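PDB 2HKV: hypothetical protein from Exiguobacterium sibiricum, which is of unknown function but belongs to the DinB superfamily of helical-bundle proteins and carries a nickel ion bound by three histidines. Local coordinates for residues 30-35 with 42-47; 64-69 with 105-110. All coordinates share one frame; numbering follows the deposited sequence.

Contact 1 (30-35 with 42-47); sequences EDWDKR and SVYEVA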
ATOM      1  N   GLU A  30     -23.458   5.976 -12.165  1.00 44.45           N
ATOM      2  CA  GLU A  30     -23.992   4.632 -12.323  1.00 45.08           C
ATOM      3  C   GLU A  30     -23.204   3.580 -11.550  1.00 44.21           C
ATOM      4  O   GLU A  30     -23.735   2.537 -11.251  1.00 43.89           O
ATOM      5  CB  GLU A  30     -24.082   4.235 -13.822  1.00 47.66           C
ATOM      6  CG  GLU A  30     -22.752   4.354 -14.657  1.00 51.35           C
ATOM      7  CD  GLU A  30     -22.664   5.582 -15.608  1.00 49.69           C
ATOM      8  OE1 GLU A  30     -23.703   6.186 -15.939  1.00 64.28           O
ATOM      9  OE2 GLU A  30     -21.539   5.925 -16.042  1.00 72.30           O
ATOM     10  N   ASP A  31     -21.952   3.872 -11.199  1.00 44.06           N
ATOM     11  CA  ASP A  31     -21.011   2.834 -10.762  1.00 44.22           C
ATOM     12  C   ASP A  31     -20.869   2.636  -9.246  1.00 43.70           C
ATOM     13  O   ASP A  31     -20.201   1.681  -8.795  1.00 37.85           O
ATOM     14  CB  ASP A  31     -19.628   3.129 -11.375  1.00 43.09           C
ATOM     15  CG  ASP A  31     -19.609   2.909 -12.893  1.00 43.52           C
ATOM     16  OD1 ASP A  31     -20.415   2.080 -13.401  1.00 45.13           O
ATOM     17  OD2 ASP A  31     -18.782   3.542 -13.575  1.00 48.53           O
ATOM     18  N   TRP A  32     -21.462   3.531  -8.465  1.00 42.89           N
ATOM     19  CA  TRP A  32     -21.239   3.539  -7.024  1.00 43.37           C
ATOM     20  C   TRP A  32     -21.659   2.243  -6.341  1.00 40.89           C
ATOM     21  O   TRP A  32     -21.001   1.786  -5.421  1.00 38.94           O
ATOM     22  CB  TRP A  32     -21.954   4.712  -6.369  1.00 42.63           C
ATOM     23  CG  TRP A  32     -21.357   6.049  -6.677  1.00 42.49           C
ATOM     24  CD1 TRP A  32     -21.901   7.032  -7.470  1.00 39.48           C
ATOM     25  CD2 TRP A  32     -20.145   6.574  -6.171  1.00 31.47           C
ATOM     26  NE1 TRP A  32     -21.090   8.126  -7.490  1.00 43.04           N
ATOM     27  CE2 TRP A  32     -19.986   7.870  -6.724  1.00 37.01           C
ATOM     28  CE3 TRP A  32     -19.161   6.087  -5.323  1.00 38.29           C
ATOM     29  CZ2 TRP A  32     -18.903   8.684  -6.418  1.00 40.44           C
ATOM     30  CZ3 TRP A  32     -18.065   6.894  -5.042  1.00 44.43           C
ATOM     31  CH2 TRP A  32     -17.951   8.181  -5.584  1.00 42.41           C
ATOM     32  N   ASP A  33     -22.757   1.642  -6.755  1.00 39.92           N
ATOM     33  CA  ASP A  33     -23.175   0.389  -6.118  1.00 42.05           C
ATOM     34  C   ASP A  33     -22.648  -0.876  -6.776  1.00 42.29           C
ATOM     35  O   ASP A  33     -22.956  -1.983  -6.320  1.00 44.02           O
ATOM     36  CB  ASP A  33     -24.716   0.311  -6.053  1.00 43.69           C
ATOM     37  CG  ASP A  33     -25.284   1.296  -5.055  1.00 51.79           C
ATOM     38  OD1 ASP A  33     -24.700   1.393  -3.938  1.00 60.05           O
ATOM     39  OD2 ASP A  33     -26.275   1.989  -5.396  1.00 57.80           O
ATOM     40  N   LYS A  34     -21.895  -0.725  -7.855  1.00 40.64           N
ATOM     41  CA  LYS A  34     -21.283  -1.866  -8.513  1.00 39.26           C
ATOM     42  C   LYS A  34     -20.288  -2.571  -7.567  1.00 38.82           C
ATOM     43  O   LYS A  34     -19.563  -1.920  -6.775  1.00 37.41           O
ATOM     44  CB  LYS A  34     -20.585  -1.435  -9.823  1.00 41.52           C
ATOM     45  CG  LYS A  34     -21.533  -1.077 -10.977  1.00 41.43           C
ATOM     46  CD  LYS A  34     -21.152  -1.862 -12.273  1.00 45.10           C
ATOM     47  CE  LYS A  34     -21.951  -1.473 -13.553  1.00 43.13           C
ATOM     48  NZ  LYS A  34     -22.483  -0.037 -13.665  1.00 26.44           N
ATOM     49  N   ARG A  35     -20.268  -3.900  -7.656  1.00 38.07           N
ATOM     50  CA  ARG A  35     -19.309  -4.743  -6.918  1.00 39.93           C
ATOM     51  C   ARG A  35     -18.561  -5.598  -7.924  1.00 41.31           C
ATOM     52  O   ARG A  35     -18.993  -6.709  -8.219  1.00 38.83           O
ATOM     53  CB  ARG A  35     -20.033  -5.674  -5.919  1.00 39.89           C
ATOM     54  CG  ARG A  35     -20.946  -4.926  -4.973  1.00 43.75           C
ATOM     55  CD  ARG A  35     -21.705  -5.865  -3.992  1.00 46.05           C
ATOM     56  NE  ARG A  35     -21.833  -5.210  -2.687  1.00 55.59           N
ATOM     57  CZ  ARG A  35     -22.665  -4.197  -2.427  1.00 58.64           C
ATOM     58  NH1 ARG A  35     -23.473  -3.699  -3.374  1.00 60.76           N
ATOM     59  NH2 ARG A  35     -22.682  -3.661  -1.207  1.00 55.14           N
ATOM     60  N   SER A  42     -18.571  -2.734  -2.337  1.00 39.70           N
ATOM     61  CA  SER A  42     -18.886  -1.999  -3.547  1.00 37.81           C
ATOM     62  C   SER A  42     -17.883  -0.833  -3.781  1.00 35.53           C
ATOM     63  O   SER A  42     -17.082  -0.534  -2.910  1.00 32.60           O
ATOM     64  CB  SER A  42     -20.300  -1.442  -3.471  1.00 34.70           C
ATOM     65  OG  SER A  42     -20.342  -0.362  -2.557  1.00 36.74           O
ATOM     66  N   VAL A  43     -17.908  -0.213  -4.976  1.00 34.03           N
ATOM     67  CA  VAL A  43     -17.123   0.967  -5.273  1.00 35.39           C
ATOM     68  C   VAL A  43     -17.345   2.036  -4.217  1.00 34.16           C
ATOM     69  O   VAL A  43     -16.385   2.622  -3.676  1.00 32.26           O
ATOM     70  CB  VAL A  43     -17.536   1.570  -6.661  1.00 37.44           C
ATOM     71  CG1 VAL A  43     -16.927   2.901  -6.855  1.00 30.06           C
ATOM     72  CG2 VAL A  43     -17.145   0.650  -7.772  1.00 37.62           C
ATOM     73  N   TYR A  44     -18.619   2.299  -3.903  1.00 36.00           N
ATOM     74  CA  TYR A  44     -18.891   3.360  -2.957  1.00 36.48           C
ATOM     75  C   TYR A  44     -18.335   2.973  -1.577  1.00 32.78           C
ATOM     76  O   TYR A  44     -17.788   3.810  -0.886  1.00 30.66           O
ATOM     77  CB  TYR A  44     -20.383   3.669  -2.871  1.00 36.18           C
ATOM     78  CG  TYR A  44     -20.796   4.478  -1.660  1.00 38.71           C
ATOM     79  CD1 TYR A  44     -20.570   5.834  -1.588  1.00 37.65           C
ATOM     80  CD2 TYR A  44     -21.438   3.862  -0.584  1.00 49.86           C
ATOM     81  CE1 TYR A  44     -20.953   6.563  -0.483  1.00 46.95           C
ATOM     82  CE2 TYR A  44     -21.835   4.577   0.527  1.00 46.64           C
ATOM     83  CZ  TYR A  44     -21.604   5.926   0.577  1.00 49.03           C
ATOM     84  OH  TYR A  44     -22.017   6.631   1.692  1.00 45.93           O
ATOM     85  N   GLU A  45     -18.504   1.726  -1.173  1.00 32.87           N
ATOM     86  CA  GLU A  45     -18.038   1.312   0.151  1.00 33.51           C
ATOM     87  C   GLU A  45     -16.493   1.346   0.293  1.00 32.75           C
ATOM     88  O   GLU A  45     -15.990   1.721   1.333  1.00 33.75           O
ATOM     89  CB  GLU A  45     -18.584  -0.071   0.515  1.00 27.67           C
ATOM     90  CG  GLU A  45     -20.087  -0.118   0.771  1.00 35.11           C
ATOM     91  CD  GLU A  45     -20.655  -1.558   0.791  1.00 41.71           C
ATOM     92  OE1 GLU A  45     -19.933  -2.534   0.491  1.00 46.74           O
ATOM     93  OE2 GLU A  45     -21.875  -1.722   1.079  1.00 50.06           O
ATOM     94  N   VAL A  46     -15.763   0.981  -0.768  1.00 33.64           N
ATOM     95  CA  VAL A  46     -14.303   1.172  -0.803  1.00 33.09           C
ATOM     96  C   VAL A  46     -13.946   2.634  -0.645  1.00 33.54           C
ATOM     97  O   VAL A  46     -13.068   2.990   0.134  1.00 34.56           O
ATOM     98  CB  VAL A  46     -13.675   0.625  -2.070  1.00 34.21           C
ATOM     99  CG1 VAL A  46     -12.120   0.719  -1.999  1.00 38.79           C
ATOM    100  CG2 VAL A  46     -13.991  -0.840  -2.200  1.00 35.18           C
ATOM    101  N   ALA A  47     -14.613   3.486  -1.435  1.00 32.90           N
ATOM    102  CA  ALA A  47     -14.403   4.917  -1.382  1.00 34.56           C
ATOM    103  C   ALA A  47     -14.624   5.537  -0.023  1.00 34.28           C
ATOM    104  O   ALA A  47     -13.821   6.352   0.389  1.00 35.51           O
ATOM    105  CB  ALA A  47     -15.230   5.660  -2.466  1.00 34.70           C
TER
HETATM  106  O   HOH W   1     -22.908   0.908  -2.035  1.00 61.47           O
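With CG set beside its backbone N (chi1 -70°), Trp32 lays the six-membered edge of its indole against Tyr44, whose own CG is anti to the backbone N (chi1 164°) and carries the phenol away from the loop, where its OH hydrogen-bonds Val77 O. This is the N-terminus of helix 43-61, closed by a capping box: Ser42 OG accepts from Glu45 N, and Glu45 OE1 in return takes Ser42 N from above the carboxylate plane at 3.1 Å. The preceding loop, tightened by a type I turn from Asp31 to Lys34, supplies carbonyls to the next amides of the helix. Lys34 O receives Val43 N at 3.0 Å, almost in line with its C=O bond, whereas Trp32 O takes Tyr44 N at 2.9 Å on an in-plane lone pair. Beside these bonds Trp32 CE3 packs 3.7 Å from Tyr44 CB, and CZ3 reaches the methyl of Ala47; Leu82 of helix 82-98 also touches Trp32 and Ala47. Val43 turns CG2 to Asp31 O, and its side chain meets Tyr135 of helix 114-138. On the exposed side the Arg35 guanidinium spreads one face over Ser42 CB and brings NH2 to Glu45 OE2, a 3.1 Å salt bridge between planes 82° apart. Glu45 therefore serves both the cap and the loop, and an alanine here would probably leave Ser42 N without its side-chain acceptor and let the Arg35 guanidinium swing away from the helix. Within the loop, Lys34 NZ pairs with Asp31 OD1, while Asp31 OD2 is held by the hydroxyl of Tyr141. A water donates to Asp33 OD1 at 2.7 Å and hydrogen-bonds to Ser42 OG at 2.9 Å.

Contact 2 (64-69 with 105-110); sequences ATADEM and TTYWGV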
ATOM      1  N   ALA A  64      -9.531   4.504  20.981  1.00 37.04           N
ATOM      2  CA  ALA A  64     -10.978   4.662  20.814  1.00 37.99           C
ATOM      3  C   ALA A  64     -11.595   3.328  21.132  1.00 36.20           C
ATOM      4  O   ALA A  64     -11.006   2.284  20.845  1.00 39.22           O
ATOM      5  CB  ALA A  64     -11.385   5.120  19.409  1.00 34.11           C
ATOM      6  N   THR A  65     -12.770   3.365  21.746  1.00 40.22           N
ATOM      7  CA  THR A  65     -13.453   2.151  22.085  1.00 37.09           C
ATOM      8  C   THR A  65     -14.194   1.602  20.884  1.00 36.98           C
ATOM      9  O   THR A  65     -14.360   2.276  19.850  1.00 33.32           O
ATOM     10  CB  THR A  65     -14.406   2.336  23.292  1.00 39.63           C
ATOM     11  OG1 THR A  65     -15.487   3.220  22.941  1.00 35.43           O
ATOM     12  CG2 THR A  65     -13.627   2.890  24.474  1.00 37.38           C
ATOM     13  N   ALA A  66     -14.613   0.352  21.034  1.00 36.13           N
ATOM     14  CA  ALA A  66     -15.412  -0.317  20.034  1.00 34.08           C
ATOM     15  C   ALA A  66     -16.672   0.489  19.731  1.00 31.85           C
ATOM     16  O   ALA A  66     -16.947   0.731  18.554  1.00 34.56           O
ATOM     17  CB  ALA A  66     -15.733  -1.715  20.472  1.00 31.03           C
ATOM     18  N   ASP A  67     -17.372   0.983  20.759  1.00 29.87           N
ATOM     19  CA  ASP A  67     -18.550   1.784  20.509  1.00 29.28           C
ATOM     20  C   ASP A  67     -18.261   3.095  19.881  1.00 28.43           C
ATOM     21  O   ASP A  67     -19.061   3.565  19.095  1.00 31.21           O
ATOM     22  CB  ASP A  67     -19.388   2.075  21.740  1.00 21.43           C
ATOM     23  CG  ASP A  67     -20.802   2.608  21.376  1.00 34.01           C
ATOM     24  OD1 ASP A  67     -21.543   1.948  20.577  1.00 36.66           O
ATOM     25  OD2 ASP A  67     -21.174   3.668  21.933  1.00 41.49           O
ATOM     26  N   GLU A  68     -17.140   3.712  20.236  1.00 34.27           N
ATOM     27  CA  GLU A  68     -16.771   5.003  19.686  1.00 34.45           C
ATOM     28  C   GLU A  68     -16.522   4.844  18.213  1.00 32.20           C
ATOM     29  O   GLU A  68     -16.907   5.688  17.404  1.00 31.83           O
ATOM     30  CB  GLU A  68     -15.521   5.553  20.404  1.00 36.53           C
ATOM     31  CG  GLU A  68     -15.881   6.192  21.763  1.00 43.42           C
ATOM     32  CD  GLU A  68     -14.702   6.675  22.629  1.00 40.53           C
ATOM     33  OE1 GLU A  68     -13.551   6.305  22.392  1.00 40.12           O
ATOM     34  OE2 GLU A  68     -14.984   7.407  23.612  1.00 58.40           O
HETATM   35  N   MSE A  69     -15.890   3.734  17.849  1.00 32.58           N
HETATM   36  CA  MSE A  69     -15.594   3.472  16.460  1.00 31.63           C
HETATM   37  C   MSE A  69     -16.852   3.134  15.690  1.00 30.51           C
HETATM   38  O   MSE A  69     -16.979   3.527  14.528  1.00 32.70           O
HETATM   39  CB  MSE A  69     -14.551   2.341  16.299  1.00 34.80           C
HETATM   40  CG  MSE A  69     -13.146   2.676  16.709  1.00 40.82           C
HETATM   41 SE   MSE A  69     -12.542   4.501  16.154  0.70 43.65          SE
HETATM   42  CE  MSE A  69     -12.690   4.307  14.194  1.00 36.79           C
ATOM     43  N   THR A 105      -2.792   0.588  23.648  1.00 47.54           N
ATOM     44  CA  THR A 105      -3.178  -0.716  23.098  1.00 48.84           C
ATOM     45  C   THR A 105      -4.613  -0.616  22.609  1.00 49.42           C
ATOM     46  O   THR A 105      -5.467  -0.053  23.299  1.00 47.88           O
ATOM     47  CB  THR A 105      -3.038  -1.811  24.164  1.00 50.24           C
ATOM     48  OG1 THR A 105      -1.655  -1.885  24.570  1.00 50.58           O
ATOM     49  CG2 THR A 105      -3.548  -3.164  23.646  1.00 45.01           C
ATOM     50  N   THR A 106      -4.883  -1.129  21.416  1.00 50.76           N
ATOM     51  CA  THR A 106      -6.211  -1.000  20.836  1.00 52.42           C
ATOM     52  C   THR A 106      -7.216  -1.835  21.649  1.00 54.09           C
ATOM     53  O   THR A 106      -6.839  -2.634  22.539  1.00 49.72           O
ATOM     54  CB  THR A 106      -6.271  -1.385  19.324  1.00 54.52           C
ATOM     55  OG1 THR A 106      -6.318  -2.817  19.152  1.00 59.30           O
ATOM     56  CG2 THR A 106      -5.097  -0.799  18.574  1.00 44.65           C
ATOM     57  N   TYR A 107      -8.489  -1.644  21.346  1.00 58.65           N
ATOM     58  CA  TYR A 107      -9.540  -2.298  22.144  1.00 63.25           C
ATOM     59  C   TYR A 107      -9.577  -3.811  21.865  1.00 66.48           C
ATOM     60  O   TYR A 107      -9.831  -4.625  22.767  1.00 67.42           O
ATOM     61  CB  TYR A 107     -10.907  -1.629  21.937  1.00 64.46           C
ATOM     62  CG  TYR A 107     -11.465  -1.734  20.546  1.00 62.80           C
ATOM     63  CD1 TYR A 107     -11.148  -0.787  19.566  1.00 65.12           C
ATOM     64  CD2 TYR A 107     -12.325  -2.762  20.210  1.00 66.21           C
ATOM     65  CE1 TYR A 107     -11.661  -0.874  18.283  1.00 63.07           C
ATOM     66  CE2 TYR A 107     -12.846  -2.854  18.946  1.00 67.09           C
ATOM     67  CZ  TYR A 107     -12.516  -1.911  17.984  1.00 66.45           C
ATOM     68  OH  TYR A 107     -13.047  -2.006  16.722  1.00 68.92           O
ATOM     69  N   TRP A 108      -9.290  -4.178  20.619  1.00 68.68           N
ATOM     70  CA  TRP A 108      -9.067  -5.579  20.270  1.00 69.80           C
ATOM     71  C   TRP A 108      -7.598  -6.039  20.516  1.00 70.04           C
ATOM     72  O   TRP A 108      -7.286  -7.214  20.322  1.00 71.45           O
ATOM     73  CB  TRP A 108      -9.515  -5.838  18.823  1.00 71.89           C
ATOM     74  CG  TRP A 108      -8.512  -5.470  17.800  1.00 75.06           C
ATOM     75  CD1 TRP A 108      -7.415  -6.193  17.435  1.00 75.69           C
ATOM     76  CD2 TRP A 108      -8.504  -4.291  16.996  1.00 77.13           C
ATOM     77  NE1 TRP A 108      -6.729  -5.541  16.454  1.00 73.88           N
ATOM     78  CE2 TRP A 108      -7.375  -4.371  16.156  1.00 74.27           C
ATOM     79  CE3 TRP A 108      -9.340  -3.176  16.904  1.00 76.69           C
ATOM     80  CZ2 TRP A 108      -7.054  -3.372  15.225  1.00 75.01           C
ATOM     81  CZ3 TRP A 108      -9.021  -2.183  15.989  1.00 76.46           C
ATOM     82  CH2 TRP A 108      -7.878  -2.288  15.158  1.00 76.98           C
ATOM     83  N   GLY A 109      -6.707  -5.118  20.915  1.00 67.52           N
ATOM     84  CA  GLY A 109      -5.431  -5.478  21.567  1.00 63.50           C
ATOM     85  C   GLY A 109      -4.137  -5.343  20.753  1.00 61.88           C
ATOM     86  O   GLY A 109      -3.094  -5.874  21.169  1.00 62.65           O
ATOM     87  N   VAL A 110      -4.158  -4.629  19.628  1.00 55.97           N
ATOM     88  CA  VAL A 110      -2.890  -4.403  18.888  1.00 55.25           C
ATOM     89  C   VAL A 110      -2.138  -3.258  19.525  1.00 48.99           C
ATOM     90  O   VAL A 110      -2.752  -2.237  19.887  1.00 47.06           O
ATOM     91  CB  VAL A 110      -3.081  -4.125  17.434  1.00 54.69           C
ATOM     92  CG1 VAL A 110      -1.749  -3.660  16.810  1.00 55.98           C
ATOM     93  CG2 VAL A 110      -3.557  -5.371  16.749  1.00 61.93           C
TER
HETATM   94  O   HOH W   2      -8.625   1.311  19.971  1.00 44.60           O
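Tyr107 lays one face of its ring on the first turn of helix 66-73, with Ala66 CA 3.7 Å above the plane and over the ring centre. The methyl of Ala66 takes the same flank of the phenol, its CB 3.5 Å from Tyr107 CE2, and Thr65 C lies above the ring nearer its rim. On the CD1 side Ala64 O approaches Tyr107 CD1 obliquely at 3.3 Å, and selenomethionine Met69 adds a looser contact through CG. No direct hydrogen bond joins the segments; instead a water in the plane of the ring, at its edge, donates to Ala64 O at 2.7 Å and accepts a longer bond from Tyr107 N. The ring gets there because CG sits between the backbone N and the carbonyl carbon (chi1 64°), and its other face is backed by Trp108 CE3. An ST motif shapes the loop: Thr106 OG1 accepts from both Gly109 N and Val110 N, and lies over the centre of the Trp108 indole. At Gly109 the backbone angles (phi 106°, psi 15°) would press a CB against Trp108 O, which calls for glycine. On the helix side, Thr65 and Glu68 form a capping box that fixes the turn beneath the phenol. Outward, Met69 and Trp108 both touch Ile60 of helix 43-61, while Val110 rests on Trp117 of helix 114-138 and on Arg11 of the second subunit; the 105-110 loop thus spans helices 66-73, 43-61 and 114-138.

Overall arrangement
Both contacts join a loop to the N-terminus of a helix that carries a capping box, and helices 43-61 and 66-73 follow each other in the chain. Their centres are about 27 Å apart and their nearest atoms about 13 Å, without touching. Each is only partly buried. Contact 1 is the larger, with direct backbone hydrogen bonds and a salt bridge on its exposed side, and links a loop to the helix that directly follows. Contact 2 brings together segments distant in sequence through one aromatic face and a water, and its loop also reaches the second subunit. Neither touches the nickel ion.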